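PDB 3DXL: allergen Aed a 2 from Aedes aegypti, which binds and sequesters host biogenic amines and leukotrienes, in separate pockets, to modulate the blood feeding of female mosquitoes on vertebrates. Local coordinates for residues T47-K52 with N104-F110; F68-Q74 with Y92-K97. Residue numbers count along the deposited sequence, not the author numbering.

Contact 1. Residues T47-K52 with N104-F110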
loop_
_atom_site.group_PDB
_atom_site.type_symbol
_atom_site.label_atom_id
_atom_site.label_comp_id
_atom_site.label_asym_id
_atom_site.label_seq_id
_atom_site.Cartn_x
_atom_site.Cartn_y
_atom_site.Cartn_z
ATOM N N THR A 47 -15.239 0.762 13.385
ATOM C CA THR A 47 -15.657 1.490 12.194
ATOM C C THR A 47 -15.077 2.894 12.191
ATOM O O THR A 47 -14.616 3.399 11.163
ATOM C CB THR A 47 -17.181 1.578 12.133
ATOM O OG1 THR A 47 -17.722 0.258 12.193
ATOM C CG2 THR A 47 -17.643 2.262 10.852
ATOM N N GLN A 48 -15.104 3.522 13.356
ATOM C CA GLN A 48 -14.614 4.884 13.480
ATOM C C GLN A 48 -13.127 4.978 13.151
ATOM O O GLN A 48 -12.700 5.863 12.411
ATOM C CB GLN A 48 -14.907 5.425 14.874
ATOM C CG GLN A 48 -16.403 5.532 15.137
ATOM C CD GLN A 48 -16.760 5.621 16.601
ATOM O OE1 GLN A 48 -15.903 5.814 17.464
ATOM N NE2 GLN A 48 -18.051 5.479 16.889
ATOM N N CYS A 49 -12.336 4.048 13.683
ATOM C CA CYS A 49 -10.903 4.077 13.417
ATOM C C CYS A 49 -10.566 3.638 12.002
ATOM O O CYS A 49 -9.615 4.146 11.416
ATOM C CB CYS A 49 -10.125 3.256 14.444
ATOM S SG CYS A 49 -10.022 4.068 16.060
ATOM N N PHE A 50 -11.346 2.710 11.450
ATOM C CA PHE A 50 -11.220 2.365 10.030
ATOM C C PHE A 50 -11.408 3.619 9.164
ATOM O O PHE A 50 -10.603 3.913 8.279
ATOM C CB PHE A 50 -12.247 1.299 9.625
ATOM C CG PHE A 50 -12.415 1.156 8.132
ATOM C CD1 PHE A 50 -11.368 0.692 7.338
ATOM C CD2 PHE A 50 -13.621 1.489 7.508
ATOM C CE1 PHE A 50 -11.510 0.585 5.958
ATOM C CE2 PHE A 50 -13.772 1.364 6.129
ATOM C CZ PHE A 50 -12.712 0.914 5.352
ATOM N N GLY A 51 -12.487 4.357 9.415
ATOM C CA GLY A 51 -12.778 5.559 8.642
ATOM C C GLY A 51 -11.681 6.594 8.782
ATOM O O GLY A 51 -11.235 7.165 7.795
ATOM N N LYS A 52 -11.235 6.838 10.012
ATOM C CA LYS A 52 -10.141 7.782 10.228
ATOM C C LYS A 52 -8.893 7.342 9.460
ATOM O O LYS A 52 -8.220 8.159 8.841
ATOM C CB LYS A 52 -9.820 7.958 11.717
ATOM C CG LYS A 52 -8.669 8.932 11.971
ATOM C CD LYS A 52 -8.125 8.861 13.397
ATOM C CE LYS A 52 -6.687 9.392 13.456
ATOM N NZ LYS A 52 -6.133 9.460 14.834
ATOM N N ASN A 104 -8.144 15.110 16.471
ATOM C CA ASN A 104 -7.489 13.921 15.925
ATOM C C ASN A 104 -7.724 12.682 16.795
ATOM O O ASN A 104 -6.794 12.118 17.379
ATOM C CB ASN A 104 -5.988 14.196 15.734
ATOM C CG ASN A 104 -5.247 13.031 15.095
ATOM O OD1 ASN A 104 -5.808 12.287 14.291
ATOM N ND2 ASN A 104 -3.978 12.869 15.455
ATOM N N ASP A 105 -8.989 12.293 16.905
ATOM C CA ASP A 105 -9.375 11.012 17.472
ATOM C C ASP A 105 -10.388 10.368 16.536
ATOM O O ASP A 105 -11.105 11.064 15.811
ATOM C CB ASP A 105 -9.913 11.154 18.906
ATOM C CG ASP A 105 -11.176 11.994 18.994
ATOM O OD1 ASP A 105 -11.057 13.212 19.270
ATOM O OD2 ASP A 105 -12.282 11.446 18.812
ATOM N N CYS A 106 -10.435 9.041 16.542
ATOM C CA CYS A 106 -11.259 8.304 15.591
ATOM C C CYS A 106 -12.713 8.748 15.613
ATOM O O CYS A 106 -13.309 8.997 14.568
ATOM C CB CYS A 106 -11.193 6.805 15.866
ATOM S SG CYS A 106 -9.584 6.050 15.660
ATOM N N ALA A 107 -13.279 8.828 16.811
ATOM C CA ALA A 107 -14.694 9.148 16.966
ATOM C C ALA A 107 -15.045 10.504 16.338
ATOM O O ALA A 107 -16.018 10.619 15.586
ATOM C CB ALA A 107 -15.096 9.111 18.444
ATOM N N ALA A 108 -14.224 11.506 16.630
ATOM C CA ALA A 108 -14.477 12.867 16.162
ATOM C C ALA A 108 -14.329 12.994 14.646
ATOM O O ALA A 108 -15.181 13.591 13.975
ATOM C CB ALA A 108 -13.576 13.858 16.885
ATOM N N VAL A 109 -13.253 12.421 14.107
ATOM C CA VAL A 109 -13.007 12.440 12.674
ATOM C C VAL A 109 -14.130 11.722 11.935
ATOM O O VAL A 109 -14.683 12.248 10.956
ATOM C CB VAL A 109 -11.631 11.816 12.329
ATOM C CG1 VAL A 109 -11.448 11.686 10.820
ATOM C CG2 VAL A 109 -10.513 12.655 12.933
ATOM N N PHE A 110 -14.484 10.531 12.412
ATOM C CA PHE A 110 -15.533 9.756 11.770
ATOM C C PHE A 110 -16.874 10.487 11.793
ATOM O O PHE A 110 -17.556 10.559 10.774
ATOM C CB PHE A 110 -15.677 8.373 12.399
ATOM C CG PHE A 110 -16.637 7.504 11.670
ATOM C CD1 PHE A 110 -16.210 6.706 10.615
ATOM C CD2 PHE A 110 -17.989 7.518 11.997
ATOM C CE1 PHE A 110 -17.106 5.916 9.919
ATOM C CE2 PHE A 110 -18.896 6.739 11.305
ATOM C CZ PHE A 110 -18.458 5.930 10.265
#
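Thr47 opens the contact on the flank of helix 45-58: its CG2 lies 3.8 Å from CZ of Phe110, while its hydroxyl OG1 is hydrogen-bonded to the backbone carbonyl of Pro41. One residue on, the aliphatic part of Gln48 packs against helix 106-119, its CB 4.1 Å from CB of Cys106 and 3.9 Å from CB of Phe110; its amide NE2 is held by the carbonyl of Val42. Cys49 forms the covalent link, its SG 2.1 Å from SG of Cys106 with chi3 at 102°, and the two CA atoms are 4.8 Å apart. Gly51 lets the Phe110 ring come close, its CA 4.1 Å from CD1 at the ring edge; a CB here would clash with that same atom. Lys52 extends along the partner segment, CG 4.1 Å from CG1 of Val109, and its NZ donates to OD1 of Asn104 at 2.9 Å. Next to Asn104, Asp105 N-caps helix 106-119, its OD2 accepting from Ala108 N (2.9 Å). The short helical segments cross at 66°, with axes 7.9 Å apart. The disulfide thus ties two helices of the N-terminal odorant-binding-protein-like domain covalently, while Phe110 packing and one hydrogen bond add non-covalent contacts.

Contact 2. Residues F68-Q74 with Y92-K97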
loop_
_atom_site.group_PDB
_atom_site.type_symbol
_atom_site.label_atom_id
_atom_site.label_comp_id
_atom_site.label_asym_id
_atom_site.label_seq_id
_atom_site.Cartn_x
_atom_site.Cartn_y
_atom_site.Cartn_z
ATOM N N PHE A 68 -9.920 18.823 8.005
ATOM C CA PHE A 68 -10.090 18.183 6.717
ATOM C C PHE A 68 -9.457 19.035 5.615
ATOM O O PHE A 68 -9.223 20.238 5.806
ATOM C CB PHE A 68 -11.575 17.908 6.463
ATOM C CG PHE A 68 -12.152 16.888 7.403
ATOM C CD1 PHE A 68 -12.151 15.535 7.059
ATOM C CD2 PHE A 68 -12.647 17.263 8.653
ATOM C CE1 PHE A 68 -12.662 14.591 7.922
ATOM C CE2 PHE A 68 -13.161 16.322 9.530
ATOM C CZ PHE A 68 -13.160 14.978 9.168
ATOM N N ASP A 69 -9.164 18.407 4.479
ATOM C CA ASP A 69 -8.434 19.036 3.386
ATOM C C ASP A 69 -9.002 18.506 2.081
ATOM O O ASP A 69 -8.899 17.316 1.795
ATOM C CB ASP A 69 -6.934 18.716 3.512
ATOM C CG ASP A 69 -6.066 19.517 2.556
ATOM O OD1 ASP A 69 -6.584 20.108 1.588
ATOM O OD2 ASP A 69 -4.837 19.537 2.776
ATOM N N ALA A 70 -9.628 19.382 1.302
ATOM C CA ALA A 70 -10.253 18.969 0.054
ATOM C C ALA A 70 -9.290 18.941 -1.134
ATOM O O ALA A 70 -9.682 18.571 -2.243
ATOM C CB ALA A 70 -11.450 19.857 -0.254
ATOM N N SER A 71 -8.035 19.318 -0.898
ATOM C CA SER A 71 -7.056 19.415 -1.976
ATOM C C SER A 71 -6.916 18.106 -2.752
ATOM O O SER A 71 -6.817 18.123 -3.977
ATOM C CB SER A 71 -5.691 19.861 -1.443
ATOM O OG SER A 71 -5.793 21.098 -0.753
ATOM N N VAL A 72 -6.928 16.975 -2.041
ATOM C CA VAL A 72 -6.777 15.677 -2.696
ATOM C C VAL A 72 -7.933 15.381 -3.657
ATOM O O VAL A 72 -7.737 14.721 -4.668
ATOM C CB VAL A 72 -6.552 14.516 -1.680
ATOM C CG1 VAL A 72 -7.758 14.329 -0.773
ATOM C CG2 VAL A 72 -6.225 13.225 -2.407
ATOM N N ILE A 73 -9.131 15.899 -3.360
ATOM C CA ILE A 73 -10.278 15.700 -4.242
ATOM C C ILE A 73 -10.011 16.324 -5.618
ATOM O O ILE A 73 -10.237 15.690 -6.650
ATOM C CB ILE A 73 -11.574 16.257 -3.610
ATOM C CG1 ILE A 73 -11.920 15.447 -2.360
ATOM C CG2 ILE A 73 -12.733 16.258 -4.628
ATOM C CD1 ILE A 73 -12.977 16.109 -1.483
ATOM N N GLN A 74 -9.515 17.558 -5.622
ATOM C CA GLN A 74 -9.184 18.227 -6.880
ATOM C C GLN A 74 -8.000 17.561 -7.597
ATOM O O GLN A 74 -8.019 17.426 -8.819
ATOM C CB GLN A 74 -8.937 19.722 -6.665
ATOM C CG GLN A 74 -10.165 20.504 -6.155
ATOM C CD GLN A 74 -11.384 20.455 -7.087
ATOM O OE1 GLN A 74 -11.264 20.273 -8.307
ATOM N NE2 GLN A 74 -12.570 20.632 -6.505
ATOM N N TYR A 92 -18.704 18.005 -3.558
ATOM C CA TYR A 92 -18.034 17.141 -2.593
ATOM C C TYR A 92 -16.857 17.877 -1.953
ATOM O O TYR A 92 -16.716 17.900 -0.724
ATOM C CB TYR A 92 -17.607 15.847 -3.300
ATOM C CG TYR A 92 -16.727 14.880 -2.528
ATOM C CD1 TYR A 92 -16.899 14.664 -1.165
ATOM C CD2 TYR A 92 -15.738 14.152 -3.191
ATOM C CE1 TYR A 92 -16.092 13.759 -0.479
ATOM C CE2 TYR A 92 -14.928 13.247 -2.514
ATOM C CZ TYR A 92 -15.107 13.056 -1.167
ATOM O OH TYR A 92 -14.299 12.147 -0.510
ATOM N N ALA A 93 -16.027 18.508 -2.776
ATOM C CA ALA A 93 -14.899 19.271 -2.254
ATOM C C ALA A 93 -15.369 20.395 -1.324
ATOM O O ALA A 93 -14.791 20.614 -0.257
ATOM C CB ALA A 93 -14.060 19.833 -3.387
ATOM N N ASN A 94 -16.424 21.100 -1.735
ATOM C CA ASN A 94 -17.022 22.149 -0.909
ATOM C C ASN A 94 -17.488 21.640 0.453
ATOM O O ASN A 94 -17.231 22.279 1.471
ATOM C CB ASN A 94 -18.179 22.837 -1.649
ATOM C CG ASN A 94 -17.699 23.750 -2.756
ATOM O OD1 ASN A 94 -16.531 24.140 -2.798
ATOM N ND2 ASN A 94 -18.606 24.100 -3.665
ATOM N N ALA A 95 -18.168 20.493 0.469
ATOM C CA ALA A 95 -18.620 19.890 1.727
ATOM C C ALA A 95 -17.444 19.564 2.656
ATOM O O ALA A 95 -17.512 19.791 3.863
ATOM C CB ALA A 95 -19.469 18.661 1.459
ATOM N N VAL A 96 -16.352 19.058 2.088
ATOM C CA VAL A 96 -15.150 18.784 2.883
ATOM C C VAL A 96 -14.513 20.082 3.399
ATOM O O VAL A 96 -14.213 20.197 4.586
ATOM C CB VAL A 96 -14.127 17.918 2.103
ATOM C CG1 VAL A 96 -12.810 17.785 2.879
ATOM C CG2 VAL A 96 -14.709 16.540 1.834
ATOM N N LYS A 97 -14.339 21.059 2.508
ATOM C CA LYS A 97 -13.779 22.371 2.860
ATOM C C LYS A 97 -14.511 23.071 4.006
ATOM O O LYS A 97 -13.894 23.789 4.796
ATOM C CB LYS A 97 -13.769 23.288 1.635
ATOM C CG LYS A 97 -12.555 23.116 0.737
ATOM C CD LYS A 97 -12.589 24.063 -0.463
ATOM C CE LYS A 97 -12.059 25.453 -0.125
ATOM N NZ LYS A 97 -12.946 26.195 0.813
#
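This is an apolar packing contact in the N-terminal PBP/GOBP domain, where the turn from strand 67-68 into helix 71-79 rests on the C-terminal part of helix 86-97. Small residues let the backbones approach: the CA atoms of Ala70 and Ala93 are 5.2 Å apart, and CB of Ala70 lies 3.4 Å from the carbonyl O of Ala93. Val96 fills the space beside them, its CG1 3.8 Å from CB of Phe68 and 4.0 Å from CB of Ala70. Ile73 CD1 sits 3.8 Å from CG2 of Val96 and makes a CH-pi contact over one face of Tyr92, 3.7 Å from the ring centroid. The Tyr92 hydroxyl is hydrogen-bonded to Tyr113 of helix 106-119 and to a bound glycerol. At the turn, Asp69 OD1 caps helix 71-79 by accepting from Ser71 N (3.0 Å), and also accepts from Ser71 OG (2.7 Å). Polar bonding therefore shapes the turn from within, whereas its union with helix 86-97 relies on close-fitting alanines, branched aliphatic side chains and one aromatic face.

Overall arrangement
Both contacts belong to the N-terminal domain, whose pocket binds lipids, and their centres are 18 Å apart. Contact 2 is formed wholly within the chain between the two segments of contact 1, so the disulfide closes a loop that contains it. Helix 106-119, which follows helix 86-97 in sequence, joins them: Val109 O of contact 1 touches Phe68 CZ of contact 2 at 3.6 Å, and Val116 packs on Tyr92 and Val96. Contact 2 lies nearer Trp37, which binds leukotriene E4: the Tyr92 side chain is about 6 Å from its side chain, whereas Gly51 of contact 1 is about 10 Å away. The glycerol bonded to Tyr92, probably from the crystallisation liquor, is consistent with a pocket there.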